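Local coordinates for protein probable sugar kinase (Clostridium perfringens, PDB 3KZH) that probably phosphorylates a small sugar-like substrate as a ribokinase-type (PfkB) kinase, and holds beta-D-glucopyranose in its crystal, at residues I39-V44 with K72-H77; Y152-F157 with I180-T185; A197-T202 with I208-Y213; I231-G236 with M271-I276. One frame throughout, in Å; residues are numbered along the deposited sequence.

Contact 1: I39-V44 with K72-H77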
loop_
_atom_site.group_PDB
_atom_site.type_symbol
_atom_site.label_atom_id
_atom_site.label_comp_id
_atom_site.label_asym_id
_atom_site.label_seq_id
_atom_site.Cartn_x
_atom_site.Cartn_y
_atom_site.Cartn_z
ATOM N N ILE A 39 -6.620 -2.422 3.090
ATOM C CA ILE A 39 -5.656 -2.968 2.133
ATOM C C ILE A 39 -5.445 -4.448 2.467
ATOM O O ILE A 39 -5.152 -4.800 3.612
ATOM C CB ILE A 39 -4.277 -2.232 2.163
ATOM C CG1 ILE A 39 -4.448 -0.714 2.064
ATOM C CG2 ILE A 39 -3.410 -2.677 0.989
ATOM C CD1 ILE A 39 -4.575 -0.014 3.413
ATOM N N SER A 40 -5.635 -5.310 1.472
ATOM C CA SER A 40 -5.452 -6.749 1.656
ATOM C C SER A 40 -4.807 -7.401 0.443
ATOM O O SER A 40 -4.933 -6.910 -0.674
ATOM C CB SER A 40 -6.783 -7.436 1.977
ATOM O OG SER A 40 -7.718 -7.273 0.926
ATOM N N PHE A 41 -4.120 -8.513 0.683
ATOM C CA PHE A 41 -3.458 -9.268 -0.372
ATOM C C PHE A 41 -4.319 -10.440 -0.831
ATOM O O PHE A 41 -4.839 -11.205 -0.014
ATOM C CB PHE A 41 -2.095 -9.769 0.102
ATOM C CG PHE A 41 -1.162 -8.683 0.553
ATOM C CD1 PHE A 41 -0.925 -7.547 -0.247
ATOM C CD2 PHE A 41 -0.478 -8.809 1.772
ATOM C CE1 PHE A 41 -0.017 -6.546 0.156
ATOM C CE2 PHE A 41 0.435 -7.810 2.189
ATOM C CZ PHE A 41 0.668 -6.682 1.376
ATOM N N GLY A 42 -4.455 -10.570 -2.147
ATOM C CA GLY A 42 -5.276 -11.616 -2.727
ATOM C C GLY A 42 -4.626 -12.358 -3.870
ATOM O O GLY A 42 -3.419 -12.238 -4.102
ATOM N N GLY A 43 -5.470 -13.050 -4.639
ATOM C CA GLY A 43 -5.020 -13.885 -5.741
ATOM C C GLY A 43 -4.981 -15.287 -5.157
ATOM O O GLY A 43 -4.304 -15.495 -4.154
ATOM N N VAL A 44 -5.735 -16.223 -5.742
ATOM C CA VAL A 44 -5.827 -17.630 -5.285
ATOM C C VAL A 44 -4.464 -18.259 -4.977
ATOM O O VAL A 44 -4.237 -18.774 -3.877
ATOM C CB VAL A 44 -6.592 -18.524 -6.332
ATOM C CG1 VAL A 44 -6.545 -20.008 -5.956
ATOM C CG2 VAL A 44 -8.049 -18.080 -6.449
ATOM N N LYS A 72 6.519 -3.952 -3.569
ATOM C CA LYS A 72 7.362 -3.985 -2.366
ATOM C C LYS A 72 6.578 -4.493 -1.152
ATOM O O LYS A 72 7.157 -5.109 -0.252
ATOM C CB LYS A 72 7.931 -2.595 -2.054
ATOM C CG LYS A 72 8.672 -1.961 -3.205
ATOM C CD LYS A 72 9.271 -0.615 -2.827
ATOM C CE LYS A 72 9.447 0.263 -4.057
ATOM N NZ LYS A 72 10.113 -0.439 -5.194
ATOM N N SER A 73 5.265 -4.253 -1.162
ATOM C CA SER A 73 4.350 -4.673 -0.092
ATOM C C SER A 73 4.219 -6.199 -0.053
ATOM O O SER A 73 4.323 -6.811 1.014
ATOM C CB SER A 73 2.967 -4.051 -0.293
ATOM O OG SER A 73 3.009 -2.645 -0.234
ATOM N N ILE A 74 4.023 -6.792 -1.235
ATOM C CA ILE A 74 3.901 -8.246 -1.415
ATOM C C ILE A 74 5.221 -8.910 -0.998
ATOM O O ILE A 74 5.208 -9.803 -0.151
ATOM C CB ILE A 74 3.585 -8.624 -2.905
ATOM C CG1 ILE A 74 2.259 -8.012 -3.366
ATOM C CG2 ILE A 74 3.553 -10.150 -3.099
ATOM C CD1 ILE A 74 0.994 -8.791 -2.991
ATOM N N VAL A 75 6.344 -8.410 -1.526
ATOM C CA VAL A 75 7.673 -8.947 -1.228
ATOM C C VAL A 75 7.982 -8.932 0.259
ATOM O O VAL A 75 8.424 -9.946 0.800
ATOM C CB VAL A 75 8.803 -8.234 -2.035
ATOM C CG1 VAL A 75 10.161 -8.887 -1.757
ATOM C CG2 VAL A 75 8.550 -8.343 -3.490
ATOM N N GLU A 76 7.675 -7.816 0.924
ATOM C CA GLU A 76 7.898 -7.699 2.367
ATOM C C GLU A 76 7.047 -8.673 3.175
ATOM O O GLU A 76 7.535 -9.268 4.134
ATOM C CB GLU A 76 7.677 -6.259 2.865
ATOM C CG GLU A 76 8.882 -5.324 2.673
ATOM C CD GLU A 76 10.184 -5.870 3.276
ATOM O OE1 GLU A 76 10.216 -6.170 4.496
ATOM O OE2 GLU A 76 11.168 -6.018 2.520
ATOM N N HIS A 77 5.806 -8.896 2.730
ATOM C CA HIS A 77 4.903 -9.834 3.403
ATOM C C HIS A 77 5.396 -11.273 3.203
ATOM O O HIS A 77 5.318 -12.083 4.118
ATOM C CB HIS A 77 3.473 -9.669 2.885
ATOM C CG HIS A 77 2.462 -10.508 3.605
ATOM N ND1 HIS A 77 2.054 -10.240 4.895
ATOM C CD2 HIS A 77 1.763 -11.597 3.211
ATOM C CE1 HIS A 77 1.146 -11.129 5.260
ATOM N NE2 HIS A 77 0.954 -11.962 4.256
#

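Contact 2: Y152-F157 with I180-T185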
loop_
_atom_site.group_PDB
_atom_site.type_symbol
_atom_site.label_atom_id
_atom_site.label_comp_id
_atom_site.label_asym_id
_atom_site.label_seq_id
_atom_site.Cartn_x
_atom_site.Cartn_y
_atom_site.Cartn_z
ATOM N N TYR A 152 1.585 -25.068 -22.113
ATOM C CA TYR A 152 3.030 -24.976 -22.306
ATOM C C TYR A 152 3.749 -25.621 -21.115
ATOM O O TYR A 152 4.693 -26.381 -21.309
ATOM C CB TYR A 152 3.477 -23.514 -22.484
ATOM C CG TYR A 152 4.940 -23.367 -22.858
ATOM C CD1 TYR A 152 5.376 -23.566 -24.186
ATOM C CD2 TYR A 152 5.911 -23.065 -21.876
ATOM C CE1 TYR A 152 6.751 -23.467 -24.527
ATOM C CE2 TYR A 152 7.281 -22.968 -22.203
ATOM C CZ TYR A 152 7.690 -23.166 -23.527
ATOM O OH TYR A 152 9.020 -23.028 -23.841
ATOM N N LEU A 153 3.261 -25.357 -19.900
ATOM C CA LEU A 153 3.859 -25.920 -18.687
ATOM C C LEU A 153 3.689 -27.429 -18.587
ATOM O O LEU A 153 4.640 -28.128 -18.235
ATOM C CB LEU A 153 3.315 -25.237 -17.424
ATOM C CG LEU A 153 3.666 -23.763 -17.247
ATOM C CD1 LEU A 153 2.923 -23.192 -16.083
ATOM C CD2 LEU A 153 5.139 -23.579 -17.073
ATOM N N LEU A 154 2.502 -27.916 -18.958
ATOM C CA LEU A 154 2.177 -29.344 -18.939
ATOM C C LEU A 154 3.009 -30.112 -19.962
ATOM O O LEU A 154 3.703 -31.054 -19.604
ATOM C CB LEU A 154 0.677 -29.566 -19.193
ATOM C CG LEU A 154 -0.348 -29.080 -18.162
ATOM C CD1 LEU A 154 -1.731 -29.297 -18.707
ATOM C CD2 LEU A 154 -0.195 -29.775 -16.810
ATOM N N LYS A 155 3.012 -29.629 -21.205
ATOM C CA LYS A 155 3.758 -30.225 -22.325
ATOM C C LYS A 155 5.256 -30.332 -22.006
ATOM O O LYS A 155 5.860 -31.398 -22.167
ATOM C CB LYS A 155 3.534 -29.360 -23.580
ATOM C CG LYS A 155 4.230 -29.764 -24.871
ATOM C CD LYS A 155 3.850 -28.760 -25.959
ATOM C CE LYS A 155 4.559 -29.007 -27.285
ATOM N NZ LYS A 155 4.218 -27.932 -28.271
ATOM N N ASN A 156 5.797 -29.251 -21.446
ATOM C CA ASN A 156 7.209 -29.163 -21.097
ATOM C C ASN A 156 7.672 -29.747 -19.765
ATOM O O ASN A 156 8.854 -30.072 -19.637
ATOM C CB ASN A 156 7.673 -27.708 -21.170
ATOM C CG ASN A 156 7.872 -27.226 -22.586
ATOM O OD1 ASN A 156 6.955 -26.696 -23.213
ATOM N ND2 ASN A 156 9.084 -27.396 -23.098
ATOM N N PHE A 157 6.782 -29.848 -18.767
ATOM C CA PHE A 157 7.183 -30.326 -17.430
ATOM C C PHE A 157 6.399 -31.439 -16.713
ATOM O O PHE A 157 6.772 -31.797 -15.589
ATOM C CB PHE A 157 7.314 -29.140 -16.442
ATOM C CG PHE A 157 8.109 -27.972 -16.960
ATOM C CD1 PHE A 157 9.513 -28.019 -17.013
ATOM C CD2 PHE A 157 7.449 -26.824 -17.423
ATOM C CE1 PHE A 157 10.263 -26.919 -17.528
ATOM C CE2 PHE A 157 8.169 -25.723 -17.939
ATOM C CZ PHE A 157 9.584 -25.767 -17.996
ATOM N N ILE A 180 -6.729 -31.447 -18.334
ATOM C CA ILE A 180 -6.662 -32.096 -17.015
ATOM C C ILE A 180 -5.940 -33.431 -16.875
ATOM O O ILE A 180 -5.391 -33.717 -15.811
ATOM C CB ILE A 180 -8.032 -32.186 -16.306
ATOM C CG1 ILE A 180 -9.004 -33.077 -17.080
ATOM C CG2 ILE A 180 -8.568 -30.794 -16.061
ATOM C CD1 ILE A 180 -10.309 -33.342 -16.354
ATOM N N LYS A 181 -5.875 -34.192 -17.969
ATOM C CA LYS A 181 -5.226 -35.506 -18.008
ATOM C C LYS A 181 -3.743 -35.521 -17.608
ATOM O O LYS A 181 -3.234 -36.546 -17.155
ATOM C CB LYS A 181 -5.405 -36.152 -19.395
ATOM C CG LYS A 181 -4.779 -35.397 -20.575
ATOM C CD LYS A 181 -4.935 -36.180 -21.870
ATOM C CE LYS A 181 -4.309 -35.452 -23.056
ATOM N NZ LYS A 181 -2.819 -35.326 -22.957
ATOM N N ASP A 182 -3.085 -34.367 -17.726
ATOM C CA ASP A 182 -1.664 -34.241 -17.401
ATOM C C ASP A 182 -1.339 -33.877 -15.957
ATOM O O ASP A 182 -0.175 -33.874 -15.554
ATOM C CB ASP A 182 -0.979 -33.279 -18.373
ATOM C CG ASP A 182 -0.929 -33.820 -19.795
ATOM O OD1 ASP A 182 -0.657 -35.036 -19.966
ATOM O OD2 ASP A 182 -1.164 -33.019 -20.732
ATOM N N PHE A 183 -2.383 -33.614 -15.180
ATOM C CA PHE A 183 -2.250 -33.273 -13.774
ATOM C C PHE A 183 -2.158 -34.515 -12.899
ATOM O O PHE A 183 -2.762 -35.552 -13.197
ATOM C CB PHE A 183 -3.436 -32.419 -13.314
ATOM C CG PHE A 183 -3.361 -30.985 -13.738
ATOM C CD1 PHE A 183 -2.647 -30.054 -12.971
ATOM C CD2 PHE A 183 -4.008 -30.544 -14.898
ATOM C CE1 PHE A 183 -2.566 -28.685 -13.352
ATOM C CE2 PHE A 183 -3.944 -29.188 -15.293
ATOM C CZ PHE A 183 -3.219 -28.257 -14.514
ATOM N N HIS A 184 -1.351 -34.403 -11.847
ATOM C CA HIS A 184 -1.156 -35.459 -10.856
ATOM C C HIS A 184 -2.325 -35.386 -9.854
ATOM O O HIS A 184 -2.768 -36.398 -9.320
ATOM C CB HIS A 184 0.200 -35.237 -10.157
ATOM C CG HIS A 184 0.409 -36.040 -8.903
ATOM N ND1 HIS A 184 -0.287 -35.795 -7.735
ATOM C CD2 HIS A 184 1.268 -37.045 -8.623
ATOM C CE1 HIS A 184 0.137 -36.615 -6.795
ATOM N NE2 HIS A 184 1.081 -37.383 -7.303
ATOM N N THR A 185 -2.801 -34.175 -9.600
ATOM C CA THR A 185 -3.888 -33.963 -8.662
ATOM C C THR A 185 -4.798 -32.869 -9.148
ATOM O O THR A 185 -4.343 -31.863 -9.687
ATOM C CB THR A 185 -3.339 -33.572 -7.239
ATOM O OG1 THR A 185 -2.628 -34.680 -6.681
ATOM C CG2 THR A 185 -4.460 -33.165 -6.260
#

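Contact 3: A197-T202 with I208-Y213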
loop_
_atom_site.group_PDB
_atom_site.type_symbol
_atom_site.label_atom_id
_atom_site.label_comp_id
_atom_site.label_asym_id
_atom_site.label_seq_id
_atom_site.Cartn_x
_atom_site.Cartn_y
_atom_site.Cartn_z
ATOM N N ALA A 197 -15.988 -33.787 -15.825
ATOM C CA ALA A 197 -16.365 -35.173 -16.112
ATOM C C ALA A 197 -17.323 -35.296 -17.300
ATOM O O ALA A 197 -17.200 -36.223 -18.109
ATOM C CB ALA A 197 -16.965 -35.834 -14.875
ATOM N N GLY A 198 -18.269 -34.359 -17.390
ATOM C CA GLY A 198 -19.238 -34.350 -18.473
ATOM C C GLY A 198 -20.571 -35.011 -18.170
ATOM O O GLY A 198 -21.281 -35.411 -19.097
ATOM N N PHE A 199 -20.893 -35.144 -16.879
ATOM C CA PHE A 199 -22.146 -35.750 -16.405
ATOM C C PHE A 199 -22.465 -35.297 -14.969
ATOM O O PHE A 199 -21.543 -34.938 -14.230
ATOM C CB PHE A 199 -22.110 -37.302 -16.515
ATOM C CG PHE A 199 -20.912 -37.964 -15.870
ATOM C CD1 PHE A 199 -20.921 -38.300 -14.496
ATOM C CD2 PHE A 199 -19.790 -38.308 -16.646
ATOM C CE1 PHE A 199 -19.829 -38.968 -13.903
ATOM C CE2 PHE A 199 -18.685 -38.982 -16.070
ATOM C CZ PHE A 199 -18.707 -39.313 -14.697
ATOM N N PRO A 200 -23.764 -35.299 -14.557
ATOM C CA PRO A 200 -24.132 -34.878 -13.192
ATOM C C PRO A 200 -23.611 -35.758 -12.053
ATOM O O PRO A 200 -23.379 -36.960 -12.233
ATOM C CB PRO A 200 -25.660 -34.903 -13.229
ATOM C CG PRO A 200 -25.963 -34.553 -14.631
ATOM C CD PRO A 200 -24.986 -35.417 -15.382
ATOM N N ILE A 201 -23.346 -35.121 -10.911
ATOM C CA ILE A 201 -22.876 -35.807 -9.703
ATOM C C ILE A 201 -23.893 -35.548 -8.589
ATOM O O ILE A 201 -23.846 -34.523 -7.899
ATOM C CB ILE A 201 -21.432 -35.384 -9.293
ATOM C CG1 ILE A 201 -20.426 -35.811 -10.367
ATOM C CG2 ILE A 201 -21.031 -36.064 -7.998
ATOM C CD1 ILE A 201 -19.075 -35.159 -10.254
ATOM N N THR A 202 -24.804 -36.502 -8.421
ATOM C CA THR A 202 -25.878 -36.394 -7.432
ATOM C C THR A 202 -25.735 -37.222 -6.154
ATOM O O THR A 202 -26.368 -36.911 -5.137
ATOM C CB THR A 202 -27.263 -36.705 -8.078
ATOM O OG1 THR A 202 -27.255 -38.007 -8.681
ATOM C CG2 THR A 202 -27.620 -35.660 -9.126
ATOM N N ILE A 208 -17.887 -41.767 -7.251
ATOM C CA ILE A 208 -16.955 -42.865 -7.525
ATOM C C ILE A 208 -16.701 -42.970 -9.037
ATOM O O ILE A 208 -15.561 -43.147 -9.452
ATOM C CB ILE A 208 -17.457 -44.233 -6.936
ATOM C CG1 ILE A 208 -17.523 -44.154 -5.405
ATOM C CG2 ILE A 208 -16.512 -45.390 -7.319
ATOM C CD1 ILE A 208 -18.255 -45.319 -4.727
ATOM N N LYS A 209 -17.747 -42.749 -9.841
ATOM C CA LYS A 209 -17.670 -42.812 -11.311
ATOM C C LYS A 209 -16.838 -41.658 -11.891
ATOM O O LYS A 209 -16.010 -41.870 -12.781
ATOM C CB LYS A 209 -19.087 -42.810 -11.907
ATOM C CG LYS A 209 -19.183 -43.069 -13.407
ATOM C CD LYS A 209 -20.584 -42.752 -13.937
ATOM C CE LYS A 209 -20.607 -42.779 -15.470
ATOM N NZ LYS A 209 -21.863 -42.210 -16.043
ATOM N N ALA A 210 -17.044 -40.457 -11.347
ATOM C CA ALA A 210 -16.334 -39.237 -11.758
ATOM C C ALA A 210 -14.850 -39.340 -11.458
ATOM O O ALA A 210 -14.007 -39.155 -12.344
ATOM C CB ALA A 210 -16.917 -38.041 -11.054
ATOM N N SER A 211 -14.552 -39.713 -10.215
ATOM C CA SER A 211 -13.184 -39.873 -9.769
ATOM C C SER A 211 -12.459 -41.018 -10.481
ATOM O O SER A 211 -11.288 -40.856 -10.830
ATOM C CB SER A 211 -13.112 -39.986 -8.250
ATOM O OG SER A 211 -13.832 -41.088 -7.749
ATOM N N ASN A 212 -13.173 -42.117 -10.776
ATOM C CA ASN A 212 -12.607 -43.266 -11.506
ATOM C C ASN A 212 -12.267 -42.902 -12.950
ATOM O O ASN A 212 -11.286 -43.393 -13.506
ATOM C CB ASN A 212 -13.557 -44.470 -11.499
ATOM C CG ASN A 212 -13.404 -45.347 -10.261
ATOM O OD1 ASN A 212 -12.347 -45.376 -9.611
ATOM N ND2 ASN A 212 -14.462 -46.088 -9.941
ATOM N N TYR A 213 -13.073 -42.013 -13.529
ATOM C CA TYR A 213 -12.887 -41.510 -14.886
ATOM C C TYR A 213 -11.632 -40.619 -14.935
ATOM O O TYR A 213 -10.844 -40.710 -15.882
ATOM C CB TYR A 213 -14.154 -40.747 -15.327
ATOM C CG TYR A 213 -13.996 -39.864 -16.549
ATOM C CD1 TYR A 213 -13.836 -40.421 -17.837
ATOM C CD2 TYR A 213 -13.951 -38.458 -16.414
ATOM C CE1 TYR A 213 -13.628 -39.587 -18.970
ATOM C CE2 TYR A 213 -13.742 -37.620 -17.537
ATOM C CZ TYR A 213 -13.581 -38.191 -18.806
ATOM O OH TYR A 213 -13.364 -37.377 -19.889
#

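Contact 4: I231-G236 with M271-I276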
loop_
_atom_site.group_PDB
_atom_site.type_symbol
_atom_site.label_atom_id
_atom_site.label_comp_id
_atom_site.label_asym_id
_atom_site.label_seq_id
_atom_site.Cartn_x
_atom_site.Cartn_y
_atom_site.Cartn_z
ATOM N N ILE A 231 -15.242 -33.790 2.095
ATOM C CA ILE A 231 -14.366 -34.055 0.971
ATOM C C ILE A 231 -14.437 -35.505 0.567
ATOM O O ILE A 231 -14.343 -36.398 1.406
ATOM C CB ILE A 231 -12.876 -33.738 1.340
ATOM C CG1 ILE A 231 -12.719 -32.287 1.820
ATOM C CG2 ILE A 231 -11.910 -34.095 0.199
ATOM C CD1 ILE A 231 -12.953 -31.205 0.811
ATOM N N PHE A 232 -14.558 -35.714 -0.738
ATOM C CA PHE A 232 -14.557 -37.037 -1.329
ATOM C C PHE A 232 -13.153 -37.196 -1.928
ATOM O O PHE A 232 -12.681 -36.309 -2.632
ATOM C CB PHE A 232 -15.629 -37.141 -2.427
ATOM C CG PHE A 232 -15.632 -38.461 -3.140
ATOM C CD1 PHE A 232 -16.304 -39.567 -2.586
ATOM C CD2 PHE A 232 -14.890 -38.633 -4.335
ATOM C CE1 PHE A 232 -16.232 -40.833 -3.203
ATOM C CE2 PHE A 232 -14.806 -39.888 -4.960
ATOM C CZ PHE A 232 -15.476 -40.994 -4.398
ATOM N N TYR A 233 -12.526 -38.347 -1.706
ATOM C CA TYR A 233 -11.190 -38.608 -2.244
ATOM C C TYR A 233 -11.081 -39.943 -2.971
ATOM O O TYR A 233 -11.818 -40.884 -2.655
ATOM C CB TYR A 233 -10.129 -38.546 -1.132
ATOM C CG TYR A 233 -10.266 -39.577 -0.015
ATOM C CD1 TYR A 233 -9.654 -40.851 -0.110
ATOM C CD2 TYR A 233 -10.979 -39.279 1.151
ATOM C CE1 TYR A 233 -9.760 -41.803 0.930
ATOM C CE2 TYR A 233 -11.083 -40.226 2.207
ATOM C CZ TYR A 233 -10.479 -41.486 2.078
ATOM O OH TYR A 233 -10.659 -42.452 3.049
ATOM N N ASN A 234 -10.073 -40.048 -3.843
ATOM C CA ASN A 234 -9.790 -41.280 -4.591
ATOM C C ASN A 234 -8.384 -41.219 -5.183
ATOM O O ASN A 234 -8.058 -40.281 -5.903
ATOM C CB ASN A 234 -10.822 -41.497 -5.711
ATOM C CG ASN A 234 -10.868 -42.950 -6.238
ATOM O OD1 ASN A 234 -10.106 -43.820 -5.825
ATOM N ND2 ASN A 234 -11.767 -43.190 -7.176
ATOM N N ASP A 235 -7.555 -42.212 -4.863
ATOM C CA ASP A 235 -6.196 -42.287 -5.407
ATOM C C ASP A 235 -5.933 -43.582 -6.194
ATOM O O ASP A 235 -4.794 -43.866 -6.591
ATOM C CB ASP A 235 -5.129 -42.068 -4.311
ATOM C CG ASP A 235 -5.153 -43.125 -3.208
ATOM O OD1 ASP A 235 -5.369 -44.312 -3.497
ATOM O OD2 ASP A 235 -4.924 -42.773 -2.034
ATOM N N GLY A 236 -6.988 -44.372 -6.379
ATOM C CA GLY A 236 -6.876 -45.634 -7.090
ATOM C C GLY A 236 -6.815 -46.816 -6.151
ATOM O O GLY A 236 -7.273 -47.902 -6.495
HETATM N N MSE A 271 2.417 -38.330 4.127
HETATM C CA MSE A 271 1.313 -38.817 4.962
HETATM C C MSE A 271 0.274 -39.647 4.196
HETATM O O MSE A 271 0.140 -39.486 2.984
HETATM C CB MSE A 271 0.575 -37.618 5.597
HETATM C CG MSE A 271 1.267 -36.939 6.797
HETATM SE SE MSE A 271 0.668 -35.099 7.064
HETATM C CE MSE A 271 -1.188 -35.401 7.370
ATOM N N PRO A 272 -0.413 -40.610 4.873
ATOM C CA PRO A 272 -1.442 -41.411 4.188
ATOM C C PRO A 272 -2.623 -40.499 3.812
ATOM O O PRO A 272 -2.853 -39.485 4.484
ATOM C CB PRO A 272 -1.825 -42.467 5.234
ATOM C CG PRO A 272 -1.373 -41.895 6.526
ATOM C CD PRO A 272 -0.095 -41.219 6.182
ATOM N N ILE A 273 -3.339 -40.847 2.741
ATOM C CA ILE A 273 -4.445 -40.033 2.221
ATOM C C ILE A 273 -5.549 -39.587 3.197
ATOM O O ILE A 273 -5.982 -38.441 3.133
ATOM C CB ILE A 273 -5.018 -40.616 0.878
ATOM C CG1 ILE A 273 -5.845 -39.557 0.139
ATOM C CG2 ILE A 273 -5.836 -41.869 1.130
ATOM C CD1 ILE A 273 -5.939 -39.740 -1.348
ATOM N N GLU A 274 -5.915 -40.445 4.149
ATOM C CA GLU A 274 -6.946 -40.119 5.142
ATOM C C GLU A 274 -6.499 -38.968 6.049
ATOM O O GLU A 274 -7.297 -38.080 6.374
ATOM C CB GLU A 274 -7.302 -41.355 5.981
ATOM C CG GLU A 274 -7.914 -42.502 5.172
ATOM C CD GLU A 274 -7.997 -43.805 5.950
ATOM O OE1 GLU A 274 -6.970 -44.512 6.051
ATOM O OE2 GLU A 274 -9.092 -44.130 6.455
ATOM N N ASP A 275 -5.200 -38.945 6.368
ATOM C CA ASP A 275 -4.620 -37.903 7.208
ATOM C C ASP A 275 -4.370 -36.587 6.456
ATOM O O ASP A 275 -4.419 -35.520 7.067
ATOM C CB ASP A 275 -3.348 -38.411 7.917
ATOM C CG ASP A 275 -3.639 -39.499 8.955
ATOM O OD1 ASP A 275 -4.536 -39.313 9.805
ATOM O OD2 ASP A 275 -2.964 -40.551 8.915
ATOM N N ILE A 276 -4.110 -36.667 5.145
ATOM C CA ILE A 276 -3.896 -35.481 4.284
ATOM C C ILE A 276 -5.235 -34.740 4.166
ATOM O O ILE A 276 -5.291 -33.514 4.308
ATOM C CB ILE A 276 -3.422 -35.869 2.840
ATOM C CG1 ILE A 276 -2.060 -36.559 2.879
ATOM C CG2 ILE A 276 -3.358 -34.635 1.929
ATOM C CD1 ILE A 276 -1.574 -37.069 1.521
#

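Contact 1: I39-V44 with K72-H77
Phe-41, near the end of strand 32-42 in the probable lid sheet, drops its ring onto three residues of helix 69-81: Ser-73, Ile-74 and His-77. The strand and helix axes approach to 10.3 Å and make an angle of 72°, and this one ring bridges much of the gap. With CG anti to the carbonyl carbon (chi1 -58°), the ring is carried toward the helix. Its CD1 meets the CD1 methyl of Ile-74 at 3.6 Å, while on the other flank of the ring CE2 lies 3.6 Å from CB of His-77. The far end of the ring, CZ, rests 3.7 Å from the carbonyl O of Ser-73. His-77 continues the cover: its imidazole has Phe-41 CD2 above one face, offset toward the rim, but the two planes are 49° apart, an oblique pair with centroids 5.1 Å from each other.

Strand 32-42 belongs to the small four-stranded sheet that corresponds to the lid of ribokinase-like kinases, and the contact probably ties lid to core. Gly-42 and Gly-43 follow directly, leading into helix 44-54, and recall the glycine pair at the lid hinge of ribokinase relatives. From that helix, Glu-50 takes a weak hydrogen bond from His-77 NE2. Ser-73 OG bonds back to the carbonyl O of Glu-69. Glu-69 of the second subunit packs against Phe-41, and Ser-73 of that subunit against Ser-73 of this chain.

Contact 2: Y152-F157 with I180-T185
Leu-154 does most of the work, giving up more surface here than any other residue of the two segments. It projects from the last turns of helix 147-157 and enters the notch between Asp-182 and Phe-183, where the short 3-10 turn 180-182 runs out. Both of its methyls are used. CD2 sits squarely over one face of the Phe-183 ring, 4.1 Å from the centroid and only 12° off the ring normal, a well-centred CH-pi contact. CD1 reaches the rim of the same ring at CE2, also 4.1 Å away. The leucine and phenylalanine side chains cross at about a right angle.

Asp-182 offers its methylene rather than its carboxylate: CB is 3.9 Å from Leu-154 CD2. With CG anti to the carbonyl carbon (chi1 -67°), the carboxylate turns away from the leucine methyls, and OD2 makes a long salt bridge of 3.6 Å to NZ of the adjacent Lys-181. The 3-10 turn itself is held by the backbone bond from Phe-183 N to Ile-180 O, and the backbone of Ile-180 also lies at the edge of the Phe-183 ring.

The contact is buried packing on the flank of the large central sheet of the ribokinase-like alpha/beta core. Phe-183 lies against Phe-163 and Leu-165 of strand 162-166, Leu-179 adds to the cover of Leu-154, and the chain then runs straight into strand 185-186, next to strand 162-166 in that sheet.

Contact 3: A197-T202 with I208-Y213
Lys-209 and Phe-199 pair where the connection between two successive helices, 190-197 and 204-217, folds back on the second, on the periphery of the ribokinase-like core. Phe-199 comes just after Gly-198, where the chain leaves the first helix with positive phi. Extended beyond CG, the lysine runs over one face of the phenylalanine ring and sets NZ above its centre, 4.2 Å from the centroid and 5° off the normal, a cation-pi contact; CE adds a CH-pi contact to the same face. Ala-197 CB lies over the opposite face, toward its rim. One residue on, Ala-210 has its backbone N at the ring edge, in plane, and its CA 3.8 Å from Phe-199 CZ. Its methyl is shared: Ile-201 CD1 comes to 3.7 Å of CB, and Ala-197 CB is close by. Tyr-213, a turn later, lays its ring obliquely beside the end of helix 190-197, with CE2 3.8 Å from the carbonyl O of Ala-197.

Contact 4: I231-G236 with M271-I276
Ile-273, on the first turn of helix 273-288, fits between Tyr-233 of strand 231-234 and Asp-235 just beyond its end, whose side chains both start toward the helix. Its CG1 stands anti to the backbone N (chi1 -163°), which leaves CG2 between N and the carbonyl carbon; the extended chi2 carries CD1 on to the aspartate. The Asp-235 carboxylate meets both branches: OD2 is 3.3 Å from Ile-273 CD1 and 3.4 Å from Ile-273 CG2, an acidic oxygen lying against two methyls. CG2 also touches the tyrosine obliquely, 3.9 Å from Tyr-233 CE1.

Tyr-233 carries CG between its backbone N and carbonyl carbon (chi1 62°), and the ring stands across the strand, with OH 3.5 Å from Glu-274 CG.

Strand 231-234 forms an antiparallel hairpin with strand 239-244 in the large sheet, and the turn between them is braced by two side chains. Asn-234 OD1 accepts from Gly-236 N at 3.2 Å, an Asx turn, although the donor stands 46° out of the carbonyl plane. Asp-235 OD1 takes backbone hydrogen bonds from Val-237 and Ser-238, which helps to hold the carboxylate whose other oxygen faces the isoleucine. Phe-223 of strand 221-225 packs against both Tyr-233 and Ile-273.

In the fold
From the N terminus the four contacts follow one another in series; none nests in or crosses another. Contact 1 closes first, returning the chain from strand 32-42 through helix 44-54 to helix 69-81. Contact 2 then spans strand 162-166 and packs helix 147-157 against the approach to strand 185-186. Contact 3 closes the shortest loop, between successive helices, and contact 4 the longest, from the hairpin to helix 273-288. Contacts 3 and 4 touch: Ser-211 probably hydrogen-bonds Asn-234 and packs on Phe-232, so helix 204-217 lies on the Phe-232 and Asn-234 side of strand 231-234, while contact 4 brings helix 273-288 to its Tyr-233 side. Contact 1 lies about 37 Å from contact 3, centre to centre.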